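Local coordinates for protein prephenate dehydrogenase (Aquifex aeolicus, PDB 2G5C) that probably catalyses the NAD-dependent oxidative decarboxylation of prephenate to 4-hydroxyphenylpyruvate, a step in tyrosine biosynthesis, at residues F65-S70 with T91-G96; N3-G8 with F61-V66; S70-F75 with G96-K101; E77-L82 with N108-R113. One frame throughout, in Å; residues are numbered along the deposited sequence.

Interaction 1: residues F65-S70 with T91-G96; sequences FVMLSS and TVTDQG. With NAD (nicotinamide-adenine-dinucleotide), chain E.
The ring of Phe65 lies obliquely to two threonines of the neighbouring strand, with its CD1 4.2 Å from Thr91 CB and its CZ 4.3 Å from Thr93 CG2. The strands 65-68 and 91-94 run parallel in the Rossmann sheet, joined by helix 72-85 in a beta-alpha-beta unit. Their ladder includes a nearly straight bond from Thr93 N to Val66 O (2.8 Å, 177° at the hydrogen). Phe65, Met67 and Thr93 point to the face covered by helices 11-22 and 151-163. On the opposite face Val66 and Val92 lie side by side, and Leu68 CD1 meets Val92 CG1 at 4.1 Å; such branched and aliphatic residues suit a buried sheet. Asp94 shares that face, but its carboxylate turns away to Lys99 and to the amide of Gly117. Past the strands the side-chain amide of Gln95 bridges: OE1 lies 2.9 Å from Ser69 OG, while NE2 is hydrogen-bonded to Tyr136. Met67, here selenomethionine, is bent at chi2 (68°) and again at chi3 (74°), which suits its curled chain to the stem of Gln95. The two side chains cross at about a right angle, with SE 3.5 Å from Gln95 CG.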
# COMPACT_ATOMS: atom_id res chain seq x y z
N PHE A 65 -18.69 11.23 32.13
CA PHE A 65 -18.30 10.38 31.01
C PHE A 65 -17.15 11.09 30.30
O PHE A 65 -17.33 12.16 29.74
CB PHE A 65 -19.47 10.19 30.05
CG PHE A 65 -19.25 9.11 29.03
CD1 PHE A 65 -19.48 7.78 29.35
CD2 PHE A 65 -18.77 9.42 27.76
CE1 PHE A 65 -19.24 6.76 28.42
CE2 PHE A 65 -18.52 8.41 26.82
CZ PHE A 65 -18.76 7.08 27.16
N VAL A 66 -15.96 10.50 30.32
CA VAL A 66 -14.80 11.11 29.70
C VAL A 66 -14.19 10.28 28.57
O VAL A 66 -13.98 9.08 28.72
CB VAL A 66 -13.72 11.40 30.77
CG1 VAL A 66 -12.53 12.12 30.14
CG2 VAL A 66 -14.31 12.23 31.90
N MSE A 67 -13.91 10.93 27.45
CA MSE A 67 -13.32 10.26 26.29
C MSE A 67 -11.95 10.84 25.99
O MSE A 67 -11.84 11.92 25.40
CB MSE A 67 -14.22 10.40 25.06
CG MSE A 67 -13.64 9.78 23.78
SE MSE A 67 -13.53 7.85 23.84
CE MSE A 67 -15.41 7.46 23.63
N LEU A 68 -10.90 10.13 26.39
CA LEU A 68 -9.54 10.57 26.15
C LEU A 68 -9.27 10.47 24.65
O LEU A 68 -9.25 9.37 24.07
CB LEU A 68 -8.56 9.70 26.94
CG LEU A 68 -8.78 9.74 28.46
CD1 LEU A 68 -7.81 8.79 29.14
CD2 LEU A 68 -8.58 11.15 28.98
N SER A 69 -9.08 11.63 24.03
CA SER A 69 -8.86 11.70 22.59
C SER A 69 -7.64 12.54 22.24
O SER A 69 -7.55 13.09 21.15
CB SER A 69 -10.11 12.29 21.93
OG SER A 69 -11.27 11.65 22.43
N SER A 70 -6.72 12.64 23.19
CA SER A 70 -5.49 13.39 22.99
C SER A 70 -4.39 12.36 22.70
O SER A 70 -4.66 11.17 22.62
CB SER A 70 -5.15 14.18 24.27
OG SER A 70 -5.13 13.32 25.40
N THR A 91 -17.11 7.80 34.49
CA THR A 91 -16.61 6.74 33.61
C THR A 91 -15.59 7.36 32.66
O THR A 91 -15.86 8.39 32.05
CB THR A 91 -17.73 6.11 32.77
OG1 THR A 91 -18.63 5.39 33.62
CG2 THR A 91 -17.15 5.16 31.73
N VAL A 92 -14.42 6.74 32.55
CA VAL A 92 -13.37 7.24 31.67
C VAL A 92 -12.93 6.18 30.68
O VAL A 92 -12.54 5.08 31.07
CB VAL A 92 -12.13 7.69 32.47
CG1 VAL A 92 -11.05 8.19 31.51
CG2 VAL A 92 -12.51 8.78 33.47
N THR A 93 -12.99 6.51 29.39
CA THR A 93 -12.59 5.57 28.34
C THR A 93 -11.74 6.34 27.33
O THR A 93 -11.66 7.56 27.39
CB THR A 93 -13.85 4.93 27.68
OG1 THR A 93 -13.46 3.84 26.83
CG2 THR A 93 -14.63 5.96 26.88
N ASP A 94 -11.09 5.64 26.40
CA ASP A 94 -10.23 6.33 25.43
C ASP A 94 -10.40 5.90 23.97
O ASP A 94 -11.25 5.08 23.63
CB ASP A 94 -8.76 6.18 25.84
CG ASP A 94 -8.22 4.76 25.60
OD1 ASP A 94 -8.86 3.78 26.05
OD2 ASP A 94 -7.15 4.63 24.97
N GLN A 95 -9.57 6.49 23.12
CA GLN A 95 -9.55 6.21 21.69
C GLN A 95 -8.13 5.87 21.24
O GLN A 95 -7.89 5.62 20.06
CB GLN A 95 -10.03 7.44 20.90
CG GLN A 95 -11.51 7.71 21.01
CD GLN A 95 -11.99 8.73 19.99
OE1 GLN A 95 -11.97 9.94 20.23
NE2 GLN A 95 -12.43 8.23 18.84
N GLY A 96 -7.20 5.86 22.19
CA GLY A 96 -5.81 5.56 21.89
C GLY A 96 -5.62 4.39 20.93
O GLY A 96 -6.38 3.42 20.98
PA NAD E . -5.45 15.50 16.49
O1A NAD E . -6.46 15.83 15.48
O2A NAD E . -4.06 16.07 16.26
O5B NAD E . -6.05 15.98 17.89
C5B NAD E . -5.30 15.81 19.06
C4B NAD E . -5.70 16.88 20.06
O4B NAD E . -4.88 16.66 21.17
C3B NAD E . -5.38 18.32 19.57
O3B NAD E . -6.54 19.14 19.51
C2B NAD E . -4.32 18.79 20.58
O2B NAD E . -4.29 20.17 20.85
C1B NAD E . -4.69 17.92 21.76
N9A NAD E . -3.73 17.74 22.85
C8A NAD E . -2.37 17.53 22.80
N7A NAD E . -1.90 17.42 24.05
C5A NAD E . -2.93 17.56 24.91
C6A NAD E . -3.05 17.54 26.31
N6A NAD E . -2.00 17.34 27.09
N1A NAD E . -4.31 17.72 26.90
C2A NAD E . -5.44 17.92 26.11
N3A NAD E . -5.33 17.94 24.73
C4A NAD E . -4.09 17.76 24.16
O3 NAD E . -5.30 13.89 16.69
PN NAD E . -6.43 12.79 16.38
O1N NAD E . -7.75 13.37 16.69
O2N NAD E . -6.23 12.32 14.98
O5D NAD E . -6.15 11.52 17.33
C5D NAD E . -6.25 11.61 18.74
C4D NAD E . -6.06 10.25 19.45
O4D NAD E . -6.81 9.25 18.77
C3D NAD E . -4.64 9.69 19.58
O3D NAD E . -4.43 9.30 20.94
C2D NAD E . -4.56 8.50 18.64
O2D NAD E . -3.72 7.46 19.13
C1D NAD E . -6.03 8.11 18.49
N1N NAD E . -6.45 7.57 17.16
C2N NAD E . -6.16 8.33 16.02
C3N NAD E . -6.54 7.86 14.76
C7N NAD E . -6.22 8.68 13.55
O7N NAD E . -6.61 8.20 12.33
N7N NAD E . -5.60 9.85 13.60
C4N NAD E . -7.22 6.61 14.66
C5N NAD E . -7.51 5.85 15.82
C6N NAD E . -7.11 6.35 17.07

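Interaction 2: residues N3-G8 with F61-V66; sequences NVLIVG and FSPDFV. With NAD (nicotinamide-adenine-dinucleotide), chain E.
Leu5 and Pro63 sit side by side, pointing the same way, with Leu5 CB 3.5 Å from Pro63 CB. They stand where strand 3-7 of the Rossmann fold pairs in parallel with strand 65-68, next to the turn that leads into the latter. With CG anti to its backbone N (chi1 175°), Leu5 extends beside the proline and spreads its two methyls over different neighbours. CD2 fits between Pro63 CG and Val66 CG1, whereas CD1 reaches the edge of the Phe61 ring, near its plane, 4.2 Å from Phe61 CD1. A forked leucine thus fills a hollow walled by a stiff proline, a ring edge and a valine. Further along, Val7 CG2 leans on Val66 CG1 at 3.8 Å, and on the other face of the sheet Val4 CG1 comes to the edge of the Phe65 ring. The backbone follows suit: Leu5 N gives a bond of 2.9 Å to Phe65 O. At the strand's start Asn3 and Asp64 clasp each other, Asn3 N reaching Asp64 OD2 at 3.1 Å on its syn side, and Asp64 N returning a bond to Asn3 O. An alanine in place of Asp64 would probably leave the amide of Asn3 without its acceptor and the start of the strand less firmly fastened, although the return bond from the backbone could remain. Strand 3-7 runs straight into Gly8, the first glycine of what appears to be the GxGxxG dinucleotide-binding turn, and Gly8 CA lies 3.7 Å from N3A of the NAD adenine.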
# COMPACT_ATOMS: atom_id res chain seq x y z
N ASN A 3 -22.99 14.68 31.28
CA ASN A 3 -21.93 15.67 31.18
C ASN A 3 -20.75 14.98 30.51
O ASN A 3 -19.90 14.39 31.18
CB ASN A 3 -21.51 16.17 32.57
CG ASN A 3 -22.55 17.07 33.19
OD1 ASN A 3 -22.96 18.07 32.59
ND2 ASN A 3 -22.98 16.74 34.41
N VAL A 4 -20.72 15.03 29.19
CA VAL A 4 -19.66 14.40 28.42
C VAL A 4 -18.45 15.32 28.27
O VAL A 4 -18.59 16.48 27.89
CB VAL A 4 -20.14 14.01 27.01
CG1 VAL A 4 -18.99 13.44 26.19
CG2 VAL A 4 -21.28 13.01 27.11
N LEU A 5 -17.27 14.79 28.58
CA LEU A 5 -16.04 15.57 28.46
C LEU A 5 -15.13 14.98 27.39
O LEU A 5 -14.70 13.83 27.49
CB LEU A 5 -15.28 15.60 29.78
CG LEU A 5 -13.92 16.31 29.67
CD1 LEU A 5 -14.14 17.78 29.36
CD2 LEU A 5 -13.13 16.14 30.96
N ILE A 6 -14.83 15.78 26.38
CA ILE A 6 -13.94 15.36 25.31
C ILE A 6 -12.55 15.89 25.66
O ILE A 6 -12.35 17.10 25.70
CB ILE A 6 -14.35 15.97 23.95
CG1 ILE A 6 -15.75 15.50 23.54
CG2 ILE A 6 -13.30 15.61 22.89
CD1 ILE A 6 -15.88 14.01 23.31
N VAL A 7 -11.62 14.99 25.95
CA VAL A 7 -10.25 15.41 26.26
C VAL A 7 -9.45 15.29 24.98
O VAL A 7 -9.22 14.18 24.48
CB VAL A 7 -9.61 14.53 27.36
CG1 VAL A 7 -8.11 14.80 27.42
CG2 VAL A 7 -10.25 14.84 28.72
N GLY A 8 -9.02 16.43 24.44
CA GLY A 8 -8.29 16.43 23.19
C GLY A 8 -9.34 16.62 22.11
O GLY A 8 -9.89 15.65 21.58
N PHE A 61 -17.41 21.49 35.01
CA PHE A 61 -18.22 20.72 34.07
C PHE A 61 -18.73 19.45 34.74
O PHE A 61 -19.65 18.81 34.24
CB PHE A 61 -17.39 20.32 32.85
CG PHE A 61 -16.75 21.47 32.12
CD1 PHE A 61 -15.73 21.24 31.20
CD2 PHE A 61 -17.18 22.78 32.32
CE1 PHE A 61 -15.14 22.28 30.49
CE2 PHE A 61 -16.59 23.84 31.62
CZ PHE A 61 -15.57 23.58 30.70
N SER A 62 -18.11 19.09 35.86
CA SER A 62 -18.47 17.87 36.60
C SER A 62 -18.84 16.75 35.63
O SER A 62 -19.96 16.25 35.64
CB SER A 62 -19.63 18.15 37.55
OG SER A 62 -20.80 18.51 36.84
N PRO A 63 -17.89 16.35 34.77
CA PRO A 63 -18.15 15.29 33.80
C PRO A 63 -18.28 13.90 34.42
O PRO A 63 -17.55 13.56 35.35
CB PRO A 63 -16.96 15.40 32.86
CG PRO A 63 -15.85 15.83 33.78
CD PRO A 63 -16.52 16.87 34.64
N ASP A 64 -19.21 13.11 33.89
CA ASP A 64 -19.40 11.75 34.39
C ASP A 64 -19.04 10.73 33.31
O ASP A 64 -19.06 9.52 33.55
CB ASP A 64 -20.84 11.55 34.86
CG ASP A 64 -21.87 12.07 33.88
OD1 ASP A 64 -23.07 12.09 34.24
OD2 ASP A 64 -21.49 12.46 32.75
N PHE A 65 -18.69 11.23 32.13
CA PHE A 65 -18.30 10.38 31.01
C PHE A 65 -17.15 11.09 30.30
O PHE A 65 -17.33 12.16 29.74
CB PHE A 65 -19.47 10.19 30.05
CG PHE A 65 -19.25 9.11 29.03
CD1 PHE A 65 -19.48 7.78 29.35
CD2 PHE A 65 -18.77 9.42 27.76
CE1 PHE A 65 -19.24 6.76 28.42
CE2 PHE A 65 -18.52 8.41 26.82
CZ PHE A 65 -18.76 7.08 27.16
N VAL A 66 -15.96 10.50 30.32
CA VAL A 66 -14.80 11.11 29.70
C VAL A 66 -14.19 10.28 28.57
O VAL A 66 -13.98 9.08 28.72
CB VAL A 66 -13.72 11.40 30.77
CG1 VAL A 66 -12.53 12.12 30.14
CG2 VAL A 66 -14.31 12.23 31.90
PA NAD E . -5.45 15.50 16.49
O1A NAD E . -6.46 15.83 15.48
O2A NAD E . -4.06 16.07 16.26
O5B NAD E . -6.05 15.98 17.89
C5B NAD E . -5.30 15.81 19.06
C4B NAD E . -5.70 16.88 20.06
O4B NAD E . -4.88 16.66 21.17
C3B NAD E . -5.38 18.32 19.57
O3B NAD E . -6.54 19.14 19.51
C2B NAD E . -4.32 18.79 20.58
O2B NAD E . -4.29 20.17 20.85
C1B NAD E . -4.69 17.92 21.76
N9A NAD E . -3.73 17.74 22.85
C8A NAD E . -2.37 17.53 22.80
N7A NAD E . -1.90 17.42 24.05
C5A NAD E . -2.93 17.56 24.91
C6A NAD E . -3.05 17.54 26.31
N6A NAD E . -2.00 17.34 27.09
N1A NAD E . -4.31 17.72 26.90
C2A NAD E . -5.44 17.92 26.11
N3A NAD E . -5.33 17.94 24.73
C4A NAD E . -4.09 17.76 24.16
O3 NAD E . -5.30 13.89 16.69
PN NAD E . -6.43 12.79 16.38
O1N NAD E . -7.75 13.37 16.69
O2N NAD E . -6.23 12.32 14.98
O5D NAD E . -6.15 11.52 17.33
C5D NAD E . -6.25 11.61 18.74
C4D NAD E . -6.06 10.25 19.45
O4D NAD E . -6.81 9.25 18.77
C3D NAD E . -4.64 9.69 19.58
O3D NAD E . -4.43 9.30 20.94
C2D NAD E . -4.56 8.50 18.64
O2D NAD E . -3.72 7.46 19.13
C1D NAD E . -6.03 8.11 18.49
N1N NAD E . -6.45 7.57 17.16
C2N NAD E . -6.16 8.33 16.02
C3N NAD E . -6.54 7.86 14.76
C7N NAD E . -6.22 8.68 13.55
O7N NAD E . -6.61 8.20 12.33
N7N NAD E . -5.60 9.85 13.60
C4N NAD E . -7.22 6.61 14.66
C5N NAD E . -7.51 5.85 15.82
C6N NAD E . -7.11 6.35 17.07

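Interaction 3: residues S70-F75 with G96-K101. With NAD (nicotinamide-adenine-dinucleotide), chain E.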
# COMPACT_ATOMS: atom_id res chain seq x y z
N SER A 70 -6.72 12.64 23.19
CA SER A 70 -5.49 13.39 22.99
C SER A 70 -4.39 12.36 22.70
O SER A 70 -4.66 11.17 22.62
CB SER A 70 -5.15 14.18 24.27
OG SER A 70 -5.13 13.32 25.40
N PRO A 71 -3.15 12.81 22.49
CA PRO A 71 -2.09 11.84 22.21
C PRO A 71 -1.92 10.85 23.37
O PRO A 71 -1.99 11.24 24.55
CB PRO A 71 -0.87 12.72 22.00
CG PRO A 71 -1.47 13.93 21.33
CD PRO A 71 -2.70 14.18 22.18
N VAL A 72 -1.71 9.58 23.06
CA VAL A 72 -1.55 8.57 24.10
C VAL A 72 -0.48 8.97 25.12
O VAL A 72 -0.58 8.63 26.30
CB VAL A 72 -1.21 7.19 23.50
CG1 VAL A 72 -0.75 6.23 24.60
CG2 VAL A 72 -2.43 6.61 22.81
N ARG A 73 0.54 9.69 24.67
CA ARG A 73 1.61 10.14 25.56
C ARG A 73 1.07 11.01 26.68
O ARG A 73 1.70 11.14 27.73
CB ARG A 73 2.66 10.93 24.78
CG ARG A 73 3.67 10.10 24.01
CD ARG A 73 4.66 9.40 24.94
NE ARG A 73 5.76 8.78 24.20
CZ ARG A 73 6.71 9.45 23.56
NH1 ARG A 73 6.71 10.78 23.56
NH2 ARG A 73 7.66 8.80 22.90
N THR A 74 -0.09 11.62 26.47
CA THR A 74 -0.68 12.51 27.47
C THR A 74 -1.66 11.86 28.43
O THR A 74 -2.06 12.46 29.43
CB THR A 74 -1.41 13.70 26.80
OG1 THR A 74 -2.56 13.21 26.08
CG2 THR A 74 -0.49 14.42 25.83
N PHE A 75 -2.06 10.63 28.13
CA PHE A 75 -3.01 9.91 28.95
C PHE A 75 -2.61 9.77 30.42
O PHE A 75 -3.39 10.10 31.31
CB PHE A 75 -3.28 8.52 28.36
CG PHE A 75 -4.12 8.55 27.10
CD1 PHE A 75 -4.22 9.70 26.32
CD2 PHE A 75 -4.80 7.40 26.69
CE1 PHE A 75 -4.97 9.71 25.15
CE2 PHE A 75 -5.56 7.40 25.52
CZ PHE A 75 -5.65 8.56 24.75
N GLY A 96 -7.20 5.86 22.19
CA GLY A 96 -5.81 5.56 21.89
C GLY A 96 -5.62 4.39 20.93
O GLY A 96 -6.38 3.42 20.98
N SER A 97 -4.61 4.49 20.07
CA SER A 97 -4.31 3.45 19.08
C SER A 97 -3.65 2.25 19.74
O SER A 97 -3.65 1.15 19.18
CB SER A 97 -3.38 4.00 17.99
OG SER A 97 -4.00 5.03 17.25
N VAL A 98 -3.05 2.47 20.90
CA VAL A 98 -2.39 1.40 21.63
C VAL A 98 -3.09 1.15 22.96
O VAL A 98 -3.69 2.05 23.55
CB VAL A 98 -0.90 1.73 21.90
CG1 VAL A 98 -0.16 1.95 20.59
CG2 VAL A 98 -0.78 2.96 22.79
N LYS A 99 -3.02 -0.09 23.43
CA LYS A 99 -3.62 -0.47 24.69
C LYS A 99 -2.48 -1.07 25.50
O LYS A 99 -1.62 -0.35 25.99
CB LYS A 99 -4.74 -1.50 24.45
CG LYS A 99 -5.91 -0.97 23.60
CD LYS A 99 -6.98 -0.24 24.43
CE LYS A 99 -6.53 1.13 24.96
NZ LYS A 99 -6.55 2.21 23.92
N GLY A 100 -2.45 -2.40 25.62
CA GLY A 100 -1.37 -3.04 26.35
C GLY A 100 -1.16 -2.47 27.74
O GLY A 100 -2.11 -2.29 28.49
N LYS A 101 0.10 -2.19 28.07
CA LYS A 101 0.46 -1.66 29.38
C LYS A 101 -0.30 -0.39 29.76
O LYS A 101 -0.57 -0.15 30.94
CB LYS A 101 1.96 -1.39 29.44
CG LYS A 101 2.44 -0.99 30.82
CD LYS A 101 3.96 -0.90 30.89
CE LYS A 101 4.43 -0.71 32.32
NZ LYS A 101 3.99 -1.83 33.20
PA NAD E . -5.45 15.50 16.49
O1A NAD E . -6.46 15.83 15.48
O2A NAD E . -4.06 16.07 16.26
O5B NAD E . -6.05 15.98 17.89
C5B NAD E . -5.30 15.81 19.06
C4B NAD E . -5.70 16.88 20.06
O4B NAD E . -4.88 16.66 21.17
C3B NAD E . -5.38 18.32 19.57
O3B NAD E . -6.54 19.14 19.51
C2B NAD E . -4.32 18.79 20.58
O2B NAD E . -4.29 20.17 20.85
C1B NAD E . -4.69 17.92 21.76
N9A NAD E . -3.73 17.74 22.85
C8A NAD E . -2.37 17.53 22.80
N7A NAD E . -1.90 17.42 24.05
C5A NAD E . -2.93 17.56 24.91
C6A NAD E . -3.05 17.54 26.31
N6A NAD E . -2.00 17.34 27.09
N1A NAD E . -4.31 17.72 26.90
C2A NAD E . -5.44 17.92 26.11
N3A NAD E . -5.33 17.94 24.73
C4A NAD E . -4.09 17.76 24.16
O3 NAD E . -5.30 13.89 16.69
PN NAD E . -6.43 12.79 16.38
O1N NAD E . -7.75 13.37 16.69
O2N NAD E . -6.23 12.32 14.98
O5D NAD E . -6.15 11.52 17.33
C5D NAD E . -6.25 11.61 18.74
C4D NAD E . -6.06 10.25 19.45
O4D NAD E . -6.81 9.25 18.77
C3D NAD E . -4.64 9.69 19.58
O3D NAD E . -4.43 9.30 20.94
C2D NAD E . -4.56 8.50 18.64
O2D NAD E . -3.72 7.46 19.13
C1D NAD E . -6.03 8.11 18.49
N1N NAD E . -6.45 7.57 17.16
C2N NAD E . -6.16 8.33 16.02
C3N NAD E . -6.54 7.86 14.76
C7N NAD E . -6.22 8.68 13.55
O7N NAD E . -6.61 8.20 12.33
N7N NAD E . -5.60 9.85 13.60
C4N NAD E . -7.22 6.61 14.66
C5N NAD E . -7.51 5.85 15.82
C6N NAD E . -7.11 6.35 17.07
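Val72 faces Gly96 and Val98 of the loop that follows strand 91-94. From its CB two methyls diverge: CG1, anti to the backbone N (chi1 168°), meets Val98 CG2 at 3.7 Å, while CG2 rests 3.7 Å from Gly96 CA and also approaches O3D of the nicotinamide ribose. A glycine suits this spot because a CB on Gly96 would collide with Val72 CG2 and crowd the Phe75 ring, which brings its edge to Gly96 N. Val72 CA lies over one face of that ring, offset toward the rim.

Both segments grip the cofactor. Ser70 O accepts a hydrogen bond from NAD O3D, and Ser97 holds the neighbouring hydroxyl twice, its N bonding to NAD O2D at 3.2 Å and its OG lying 3.1 Å from the same oxygen. Pro71 CD packs against the adenine at C8A. Thr74 serves two masters: its methyl CG2 lies 3.5 Å from NAD N6A, and its OG1 gives a proton to Pro71 O (2.6 Å) while accepting one from Ser70 OG (2.7 Å). A valine in place of Thr74 would probably leave the Ser70 hydroxyl without its acceptor and free to turn, and take one of two donors from Pro71 O. The chemistry is thus divided: apolar methyls join the two segments directly, while the carbonyl of Ser70 and the amide and hydroxyl of Ser97 hold the ribose diol, so that the nicotinamide ribose is held from both segments at once.

Interaction 4: residues E77-L82 with N108-R113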
# COMPACT_ATOMS: atom_id res chain seq x y z
N GLU A 77 -0.45 11.47 32.31
CA GLU A 77 -0.40 12.75 33.01
C GLU A 77 -1.79 13.31 33.27
O GLU A 77 -2.07 13.81 34.36
CB GLU A 77 0.41 13.77 32.19
CG GLU A 77 -0.08 13.92 30.76
CD GLU A 77 0.69 14.97 29.98
OE1 GLU A 77 0.46 16.18 30.22
OE2 GLU A 77 1.52 14.59 29.12
N ILE A 78 -2.66 13.23 32.28
CA ILE A 78 -4.03 13.73 32.40
C ILE A 78 -4.85 12.89 33.38
O ILE A 78 -5.60 13.42 34.21
CB ILE A 78 -4.74 13.73 31.02
CG1 ILE A 78 -3.98 14.64 30.04
CG2 ILE A 78 -6.17 14.23 31.16
CD1 ILE A 78 -4.56 14.65 28.64
N ALA A 79 -4.70 11.57 33.30
CA ALA A 79 -5.44 10.66 34.18
C ALA A 79 -5.17 10.96 35.65
O ALA A 79 -6.09 10.97 36.47
CB ALA A 79 -5.07 9.21 33.86
N LYS A 80 -3.90 11.19 35.98
CA LYS A 80 -3.51 11.47 37.36
C LYS A 80 -4.20 12.73 37.88
O LYS A 80 -4.58 12.80 39.05
CB LYS A 80 -1.99 11.62 37.46
CG LYS A 80 -1.23 10.38 37.03
CD LYS A 80 0.26 10.51 37.29
CE LYS A 80 0.59 10.28 38.76
NZ LYS A 80 0.31 8.87 39.17
N LYS A 81 -4.36 13.73 37.02
CA LYS A 81 -5.02 14.95 37.45
C LYS A 81 -6.51 14.68 37.59
O LYS A 81 -7.14 15.11 38.55
CB LYS A 81 -4.78 16.07 36.44
CG LYS A 81 -3.31 16.46 36.30
CD LYS A 81 -3.17 17.92 35.92
CE LYS A 81 -1.74 18.26 35.54
NZ LYS A 81 -1.33 17.56 34.29
N LEU A 82 -7.07 13.95 36.63
CA LEU A 82 -8.49 13.62 36.65
C LEU A 82 -8.91 12.77 37.84
O LEU A 82 -10.07 12.79 38.25
CB LEU A 82 -8.88 12.91 35.35
CG LEU A 82 -8.85 13.76 34.08
CD1 LEU A 82 -9.22 12.91 32.87
CD2 LEU A 82 -9.81 14.93 34.23
N ASN A 108 -4.72 1.60 37.28
CA ASN A 108 -4.07 1.84 38.56
C ASN A 108 -4.18 3.30 39.01
O ASN A 108 -4.01 3.60 40.19
CB ASN A 108 -2.58 1.47 38.50
CG ASN A 108 -2.36 -0.02 38.32
OD1 ASN A 108 -3.12 -0.84 38.84
ND2 ASN A 108 -1.31 -0.38 37.59
N ILE A 109 -4.47 4.19 38.07
CA ILE A 109 -4.58 5.62 38.38
C ILE A 109 -6.02 6.09 38.53
O ILE A 109 -6.32 6.92 39.40
CB ILE A 109 -3.91 6.48 37.28
CG1 ILE A 109 -2.41 6.21 37.25
CG2 ILE A 109 -4.17 7.96 37.55
CD1 ILE A 109 -1.68 6.95 36.14
N LEU A 110 -6.92 5.59 37.69
CA LEU A 110 -8.32 5.99 37.74
C LEU A 110 -9.22 5.01 38.46
O LEU A 110 -10.35 5.34 38.82
CB LEU A 110 -8.84 6.22 36.32
CG LEU A 110 -8.13 7.33 35.55
CD1 LEU A 110 -8.63 7.34 34.12
CD2 LEU A 110 -8.38 8.67 36.23
N GLY A 111 -8.72 3.79 38.66
CA GLY A 111 -9.51 2.78 39.35
C GLY A 111 -10.62 2.16 38.52
O GLY A 111 -10.47 1.96 37.31
N LYS A 112 -11.73 1.86 39.18
CA LYS A 112 -12.88 1.24 38.53
C LYS A 112 -13.52 2.12 37.46
O LYS A 112 -14.42 1.68 36.75
CB LYS A 112 -13.94 0.89 39.58
CG LYS A 112 -13.44 -0.04 40.68
CD LYS A 112 -13.26 -1.47 40.19
CE LYS A 112 -14.60 -2.11 39.83
NZ LYS A 112 -14.48 -3.58 39.58
N ARG A 113 -13.05 3.35 37.35
CA ARG A 113 -13.60 4.28 36.37
C ARG A 113 -13.17 4.03 34.93
O ARG A 113 -13.93 4.28 34.00
CB ARG A 113 -13.26 5.72 36.76
CG ARG A 113 -14.05 6.21 37.97
CD ARG A 113 -13.64 7.60 38.40
NE ARG A 113 -12.27 7.63 38.90
CZ ARG A 113 -11.82 8.51 39.78
NH1 ARG A 113 -12.63 9.45 40.26
NH2 ARG A 113 -10.56 8.46 40.19
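Helix 72-85 passes the last turn of helix 101-110 closely, the CA atoms of Lys80 and Ile109 being 6.0 Å apart and those of Ala79 and Leu110 6.5 Å. Such an approach suits an alanine, whose single methyl adds little bulk: Ala79 CB touches Leu110 CG and Ile109 CG2, the latter at 4.0 Å. Ile109 is the larger side chain here. Its CG2, anti to the backbone N, presses on the helix backbone 3.6 Å from Lys80 CA, and its CD1 meets Lys80 CG at 3.6 Å. There the two side chains cross at about a right angle, the aliphatic part of the exposed lysine lying against Ile109. Leu110 goes deeper. CD2 lies 3.3 Å from Ala79 O and 4.4 Å from Leu82 CB, and CD1 packs on Val92 of the sheet, so the leucine wedges between helix and strand.

Where helix 101-110 ends, Gly111 takes a positive phi (76°), which glycine adopts readily. Arg113 then folds back onto the helix end: its NE donates to Leu110 O at 3.0 Å, in the plane of that carbonyl and on a lone pair. NH1 of the same arginine binds Ser87 O, tying the turn to the loop after helix 72-85. No hydrogen bond joins the two segments themselves, and the fit is one of aliphatic surfaces. Neighbouring helices packed side by side over one face of a parallel sheet, each following a successive strand, are typical of the Rossmann fold.

In the fold
All four contacts belong to the nucleotide-binding half of the protein. Interactions 1 and 2 share strand 65-68 and lie about 9 Å apart, centre to centre, placing strands 3-7, 65-68 and 91-94 next to one another in the sheet. Interactions 3 and 4 share helix 72-85, near its start and further along, with centres about 13 Å apart; interaction 2 is about 18 Å from interaction 3. Along the chain interaction 2 closes before 3 and 4 open, whereas the segments of 1, 3 and 4 alternate, as successive strand-helix units do. Interactions 1, 2 and 3 meet NAD where strands give way to loops, while the side chains that carry interaction 4 pack farther from it, although Ile78 of the same segment touches NAD.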